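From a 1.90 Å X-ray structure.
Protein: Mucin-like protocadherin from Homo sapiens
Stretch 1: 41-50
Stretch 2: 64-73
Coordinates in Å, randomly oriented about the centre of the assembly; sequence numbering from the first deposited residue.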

ATOM      1  N   LEU A  41      -8.919  18.297 -20.409  1.00 38.55           N
ATOM      2  CA  LEU A  41      -8.138  18.264 -19.134  1.00 39.26           C
ATOM      3  C   LEU A  41      -8.726  17.211 -18.176  1.00 35.40           C
ATOM      4  O   LEU A  41      -8.088  16.955 -17.159  1.00 36.06           O
ATOM      5  N   SER A  42      -9.884  16.624 -18.490  1.00 33.05           N
ATOM      6  CA  SER A  42     -10.475  15.495 -17.724  1.00 29.26           C
ATOM      7  C   SER A  42      -9.498  14.315 -17.721  1.00 29.38           C
ATOM      8  O   SER A  42      -8.934  14.003 -18.781  1.00 29.46           O
ATOM      9  N   THR A  43      -9.317  13.671 -16.574  1.00 27.45           N
ATOM     10  CA  THR A  43      -8.614  12.378 -16.457  1.00 27.21           C
ATOM     11  C   THR A  43      -9.190  11.441 -17.514  1.00 26.72           C
ATOM     12  O   THR A  43     -10.405  11.250 -17.575  1.00 25.27           O
ATOM     13  N   PRO A  44      -8.352  10.859 -18.395  1.00 26.52           N
ATOM     14  CA  PRO A  44      -8.844   9.954 -19.427  1.00 26.83           C
ATOM     15  C   PRO A  44      -9.535   8.708 -18.842  1.00 24.40           C
ATOM     16  O   PRO A  44      -9.066   8.231 -17.849  1.00 23.56           O
ATOM     17  N   PHE A  45     -10.622   8.246 -19.466  1.00 23.73           N
ATOM     18  CA  PHE A  45     -11.259   6.935 -19.188  1.00 25.61           C
ATOM     19  C   PHE A  45     -11.676   6.825 -17.725  1.00 27.80           C
ATOM     20  O   PHE A  45     -11.361   5.767 -17.047  1.00 29.76           O
ATOM     21  N   ALA A  46     -12.324   7.864 -17.227  1.00 26.80           N
ATOM     22  CA  ALA A  46     -12.742   7.948 -15.808  1.00 26.79           C
ATOM     23  C   ALA A  46     -14.210   8.368 -15.719  1.00 26.94           C
ATOM     24  O   ALA A  46     -14.954   7.723 -14.963  1.00 26.80           O
ATOM     25  N   PHE A  47     -14.634   9.380 -16.481  1.00 24.17           N
ATOM     26  CA  PHE A  47     -15.954  10.010 -16.298  1.00 23.83           C
ATOM     27  C   PHE A  47     -16.800   9.891 -17.549  1.00 24.19           C
ATOM     28  O   PHE A  47     -16.257   9.731 -18.658  1.00 23.66           O
ATOM     29  N   ARG A  48     -18.108  10.031 -17.372  1.00 23.85           N
ATOM     30  CA  ARG A  48     -19.024  10.346 -18.486  1.00 24.25           C
ATOM     31  C   ARG A  48     -20.079  11.298 -17.970  1.00 24.04           C
ATOM     32  O   ARG A  48     -20.306  11.362 -16.749  1.00 21.92           O
ATOM     33  N   ILE A  49     -20.703  11.983 -18.902  1.00 24.60           N
ATOM     34  CA  ILE A  49     -21.869  12.847 -18.670  1.00 24.85           C
ATOM     35  C   ILE A  49     -22.994  12.294 -19.523  1.00 26.39           C
ATOM     36  O   ILE A  49     -22.786  12.121 -20.738  1.00 26.03           O
ATOM     37  N   GLN A  50     -24.117  12.017 -18.881  1.00 28.61           N
ATOM     38  CA  GLN A  50     -25.391  11.589 -19.507  1.00 30.35           C
ATOM     39  C   GLN A  50     -26.537  12.216 -18.730  1.00 28.99           C
ATOM     40  O   GLN A  50     -26.504  12.163 -17.470  1.00 28.79           O
ATOM     41  N   GLU A  64      -2.738   3.296  -8.606  1.00 30.42           N
ATOM     42  CA  GLU A  64      -2.625   3.713 -10.031  1.00 30.91           C
ATOM     43  C   GLU A  64      -2.784   5.242 -10.115  1.00 31.31           C
ATOM     44  O   GLU A  64      -1.936   5.884 -10.767  1.00 29.30           O
ATOM     45  N   LYS A  65      -3.816   5.819  -9.484  1.00 29.81           N
ATOM     46  CA  LYS A  65      -4.081   7.280  -9.551  1.00 30.80           C
ATOM     47  C   LYS A  65      -5.003   7.674  -8.398  1.00 30.62           C
ATOM     48  O   LYS A  65      -6.080   7.062  -8.289  1.00 29.66           O
ATOM     49  N   SER A  66      -4.595   8.647  -7.576  1.00 29.30           N
ATOM     50  CA  SER A  66      -5.277   9.042  -6.313  1.00 29.65           C
ATOM     51  C   SER A  66      -6.204  10.249  -6.516  1.00 28.44           C
ATOM     52  O   SER A  66      -6.962  10.577  -5.587  1.00 28.08           O
ATOM     53  N   LEU A  67      -6.137  10.915  -7.669  1.00 28.93           N
ATOM     54  CA  LEU A  67      -6.953  12.122  -7.943  1.00 28.99           C
ATOM     55  C   LEU A  67      -7.461  12.057  -9.375  1.00 27.44           C
ATOM     56  O   LEU A  67      -6.640  11.903 -10.305  1.00 25.76           O
ATOM     57  N   LEU A  68      -8.778  12.136  -9.538  1.00 24.68           N
ATOM     58  CA  LEU A  68      -9.448  12.098 -10.858  1.00 24.24           C
ATOM     59  C   LEU A  68     -10.097  13.464 -11.029  1.00 25.56           C
ATOM     60  O   LEU A  68     -10.715  13.930 -10.059  1.00 24.22           O
ATOM     61  N   GLU A  69      -9.939  14.070 -12.199  1.00 25.61           N
ATOM     62  CA  GLU A  69     -10.437  15.420 -12.516  1.00 27.97           C
ATOM     63  C   GLU A  69     -11.384  15.335 -13.710  1.00 26.06           C
ATOM     64  O   GLU A  69     -11.052  14.677 -14.687  1.00 25.51           O
ATOM     65  N   ALA A  70     -12.524  16.001 -13.616  1.00 24.62           N
ATOM     66  CA  ALA A  70     -13.482  16.174 -14.717  1.00 24.01           C
ATOM     67  C   ALA A  70     -13.515  17.659 -15.042  1.00 24.97           C
ATOM     68  O   ALA A  70     -13.722  18.461 -14.098  1.00 23.85           O
ATOM     69  N   GLN A  71     -13.301  17.996 -16.314  1.00 26.61           N
ATOM     70  CA  GLN A  71     -13.452  19.386 -16.830  1.00 27.61           C
ATOM     71  C   GLN A  71     -14.813  19.432 -17.499  1.00 27.28           C
ATOM     72  O   GLN A  71     -14.992  18.713 -18.491  1.00 30.39           O
ATOM     73  N   LEU A  72     -15.743  20.202 -16.957  1.00 27.10           N
ATOM     74  CA  LEU A  72     -17.104  20.352 -17.508  1.00 28.66           C
ATOM     75  C   LEU A  72     -17.080  21.613 -18.354  1.00 31.57           C
ATOM     76  O   LEU A  72     -16.833  22.680 -17.770  1.00 31.06           O
ATOM     77  N   LEU A  73     -17.308  21.462 -19.655  1.00 33.78           N
ATOM     78  CA  LEU A  73     -17.332  22.562 -20.646  1.00 35.55           C
ATOM     79  C   LEU A  73     -18.790  22.878 -20.912  1.00 38.34           C
ATOM     80  O   LEU A  73     -19.497  21.986 -21.404  1.00 36.92           O
TER

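Packing between the loop that leads into the strand starting at Phe-47 and strand 67-73 of this mucin-like protocadherin, a contact that buries 557 Å² in all. The two stretches come closest at Ser-42 and Ala-70, whose CA atoms lie 4.3 Å apart, so the loop backbone runs close beside strand 67-73 and small side chains fit around the seam. Thr-43 points toward the strand and, with chi1 in m, sets OG1 against its backbone: Glu-69 N donates to Thr-43 OG1 at 2.8 Å, while Thr-43 N donates to Glu-69 O at 2.8 Å. One residue thus engages both polar backbone atoms of Glu-69, and OG1 sits 3.5 Å from Leu-68 CA. The methyl of Thr-43 rests against the neighbouring side chains of Lys-65 and Leu-68, with CG2 3.7 Å from Lys-65 CD and 4.1 Å from Leu-68 CD2. Ser-42, also m, leaves sideways, yet its short arm reaches the strand: Gln-71 N donates to Ser-42 OG at 2.8 Å and an almost straight 170°. The snug fit here brings Ser-42 CA to 3.2 Å from Glu-69 O, a CA-H...O contact beside the stronger bond from Thr-43. Gln-71 points toward the loop, extended through t and t, and its amide end meets the start of stretch 1, where Leu-41 N donates to Gln-71 OE1 at 3.0 Å. The same oxygen lies 3.5 Å from CB of Leu-41, an exposed leucine (m, t); Gln-71 NE2 is satisfied elsewhere in the structure. Glu-69, t at chi1 and chi2, leaves sideways and lies along the loop, its OE2 4.1 Å from Leu-41 O.

Farther along stretch 1, the contact turns apolar. Phe-47 (m, chi2 -81°) is buried and points toward the strand, a broad plate against small bumps. The methyl of Ala-70 sits over one face of the ring, CB 3.8 Å from the centroid of Phe-47 and only 11° off its normal; so short a side chain lets the ring lie close to the backbone, with Phe-47 CE2 3.7 Å from Ala-70 N. The ring tip reaches Leu-68, Phe-47 CZ to Leu-68 CB being 3.8 Å, and Phe-47 CE2 approaches Glu-69 O obliquely at 3.4 Å. Beyond the ring, Ile-49 (m, t) extends CD1 to 4.0 Å from Leu-72 CD2; Leu-72, also m, t, starts sideways but its end comes nearer. Arg-48 and Gln-50 take no part, being out of reach, and pair instead with each other, Arg-48 NE donating to Gln-50 OE1 at 2.8 Å.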

ATOM      1  CB  LEU A  41      -8.072  19.650 -18.478  1.00 42.94           C
ATOM      2  CG  LEU A  41      -7.033  20.617 -19.066  1.00 46.83           C
ATOM      3  CD1 LEU A  41      -6.934  21.881 -18.212  1.00 47.43           C
ATOM      4  CD2 LEU A  41      -5.657  19.967 -19.204  1.00 47.19           C
ATOM      5  CB  SER A  42     -11.799  15.045 -18.272  1.00 27.54           C
ATOM      6  OG  SER A  42     -12.731  16.106 -18.334  1.00 27.27           O
ATOM      7  CB  THR A  43      -8.771  11.744 -15.071  1.00 27.20           C
ATOM      8  OG1 THR A  43      -8.338  12.676 -14.081  1.00 25.87           O
ATOM      9  CG2 THR A  43      -7.999  10.446 -14.963  1.00 27.69           C
ATOM     10  CB  PRO A  44      -7.570   9.538 -20.196  1.00 27.93           C
ATOM     11  CG  PRO A  44      -6.536  10.590 -19.860  1.00 27.82           C
ATOM     12  CD  PRO A  44      -6.899  11.077 -18.473  1.00 28.52           C
ATOM     13  CB  PHE A  45     -10.284   5.799 -19.467  1.00 25.56           C
ATOM     14  CG  PHE A  45      -9.828   5.717 -20.892  1.00 24.19           C
ATOM     15  CD1 PHE A  45     -10.642   5.144 -21.848  1.00 24.71           C
ATOM     16  CD2 PHE A  45      -8.576   6.171 -21.264  1.00 24.51           C
ATOM     17  CE1 PHE A  45     -10.216   5.051 -23.164  1.00 24.88           C
ATOM     18  CE2 PHE A  45      -8.161   6.082 -22.580  1.00 24.88           C
ATOM     19  CZ  PHE A  45      -8.979   5.524 -23.526  1.00 24.66           C
ATOM     20  CB  ALA A  46     -11.824   8.880 -15.056  1.00 27.75           C
ATOM     21  CB  PHE A  47     -15.768  11.494 -15.960  1.00 22.96           C
ATOM     22  CG  PHE A  47     -15.076  11.768 -14.652  1.00 22.54           C
ATOM     23  CD1 PHE A  47     -15.783  11.717 -13.451  1.00 22.81           C
ATOM     24  CD2 PHE A  47     -13.725  12.063 -14.609  1.00 21.88           C
ATOM     25  CE1 PHE A  47     -15.147  11.971 -12.246  1.00 22.95           C
ATOM     26  CE2 PHE A  47     -13.087  12.315 -13.409  1.00 22.07           C
ATOM     27  CZ  PHE A  47     -13.799  12.275 -12.222  1.00 22.09           C
ATOM     28  CB  ARG A  48     -19.679   9.112 -19.109  1.00 26.61           C
ATOM     29  CG  ARG A  48     -20.784   8.469 -18.280  1.00 27.41           C
ATOM     30  CD  ARG A  48     -21.422   7.277 -18.985  1.00 29.13           C
ATOM     31  NE  ARG A  48     -22.667   6.962 -18.306  1.00 28.07           N
ATOM     32  CZ  ARG A  48     -22.765   6.279 -17.173  1.00 29.73           C
ATOM     33  NH1 ARG A  48     -21.691   5.790 -16.567  1.00 31.50           N
ATOM     34  NH2 ARG A  48     -23.954   6.079 -16.643  1.00 28.67           N
ATOM     35  CB  ILE A  49     -21.539  14.306 -18.998  1.00 26.44           C
ATOM     36  CG1 ILE A  49     -20.385  14.813 -18.131  1.00 27.03           C
ATOM     37  CG2 ILE A  49     -22.789  15.162 -18.875  1.00 26.41           C
ATOM     38  CD1 ILE A  49     -19.874  16.192 -18.549  1.00 27.96           C
ATOM     39  CB  GLN A  50     -25.521  10.066 -19.495  1.00 33.04           C
ATOM     40  CG  GLN A  50     -25.014   9.407 -20.764  1.00 35.30           C
ATOM     41  CD  GLN A  50     -25.382   7.943 -20.776  1.00 37.69           C
ATOM     42  OE1 GLN A  50     -24.995   7.183 -19.892  1.00 37.75           O
ATOM     43  NE2 GLN A  50     -26.152   7.538 -21.775  1.00 39.08           N
ATOM     44  CB  GLU A  64      -3.639   2.914 -10.854  1.00 33.36           C
ATOM     45  CG  GLU A  64      -3.661   3.246 -12.343  1.00 36.03           C
ATOM     46  CD  GLU A  64      -4.751   4.205 -12.792  1.00 39.48           C
ATOM     47  OE1 GLU A  64      -5.864   4.190 -12.194  1.00 42.35           O
ATOM     48  OE2 GLU A  64      -4.496   4.971 -13.750  1.00 44.94           O
ATOM     49  CB  LYS A  65      -4.687   7.606 -10.920  1.00 32.06           C
ATOM     50  CG  LYS A  65      -4.646   9.066 -11.334  1.00 35.30           C
ATOM     51  CD  LYS A  65      -5.356   9.326 -12.646  1.00 37.17           C
ATOM     52  CE  LYS A  65      -4.686   8.689 -13.848  1.00 39.48           C
ATOM     53  NZ  LYS A  65      -3.416   9.371 -14.193  1.00 41.53           N
ATOM     54  CB  SER A  66      -4.259   9.323  -5.244  1.00 29.16           C
ATOM     55  OG  SER A  66      -3.513  10.483  -5.560  1.00 31.40           O
ATOM     56  CB  LEU A  67      -6.098  13.363  -7.697  1.00 30.92           C
ATOM     57  CG  LEU A  67      -6.823  14.695  -7.832  1.00 32.14           C
ATOM     58  CD1 LEU A  67      -7.662  14.984  -6.585  1.00 32.28           C
ATOM     59  CD2 LEU A  67      -5.812  15.811  -8.094  1.00 34.69           C
ATOM     60  CB  LEU A  68     -10.463  10.952 -10.899  1.00 24.09           C
ATOM     61  CG  LEU A  68      -9.971   9.605 -10.358  1.00 24.34           C
ATOM     62  CD1 LEU A  68     -11.093   8.568 -10.377  1.00 24.79           C
ATOM     63  CD2 LEU A  68      -8.782   9.110 -11.145  1.00 24.31           C
ATOM     64  CB  GLU A  69      -9.229  16.331 -12.777  1.00 31.48           C
ATOM     65  CG  GLU A  69      -9.583  17.681 -13.370  1.00 35.82           C
ATOM     66  CD  GLU A  69      -8.473  18.715 -13.265  1.00 38.18           C
ATOM     67  OE1 GLU A  69      -8.796  19.906 -13.057  1.00 43.42           O
ATOM     68  OE2 GLU A  69      -7.291  18.326 -13.382  1.00 41.91           O
ATOM     69  CB  ALA A  70     -14.844  15.672 -14.339  1.00 23.49           C
ATOM     70  CB  GLN A  71     -12.303  19.729 -17.776  1.00 29.26           C
ATOM     71  CG  GLN A  71     -12.431  21.118 -18.394  1.00 30.90           C
ATOM     72  CD  GLN A  71     -11.366  21.381 -19.428  1.00 32.68           C
ATOM     73  OE1 GLN A  71     -10.979  20.498 -20.192  1.00 32.13           O
ATOM     74  NE2 GLN A  71     -10.886  22.613 -19.458  1.00 36.15           N
ATOM     75  CB  LEU A  72     -18.152  20.466 -16.400  1.00 28.64           C
ATOM     76  CG  LEU A  72     -18.065  19.446 -15.265  1.00 29.77           C
ATOM     77  CD1 LEU A  72     -19.363  19.416 -14.492  1.00 28.82           C
ATOM     78  CD2 LEU A  72     -17.712  18.067 -15.775  1.00 29.90           C
ATOM     79  CB  LEU A  73     -16.622  22.131 -21.935  1.00 36.17           C
ATOM     80  CG  LEU A  73     -15.136  21.799 -21.833  1.00 36.15           C
ATOM     81  CD1 LEU A  73     -14.571  21.477 -23.211  1.00 36.41           C
ATOM     82  CD2 LEU A  73     -14.333  22.924 -21.200  1.00 36.41           C
TER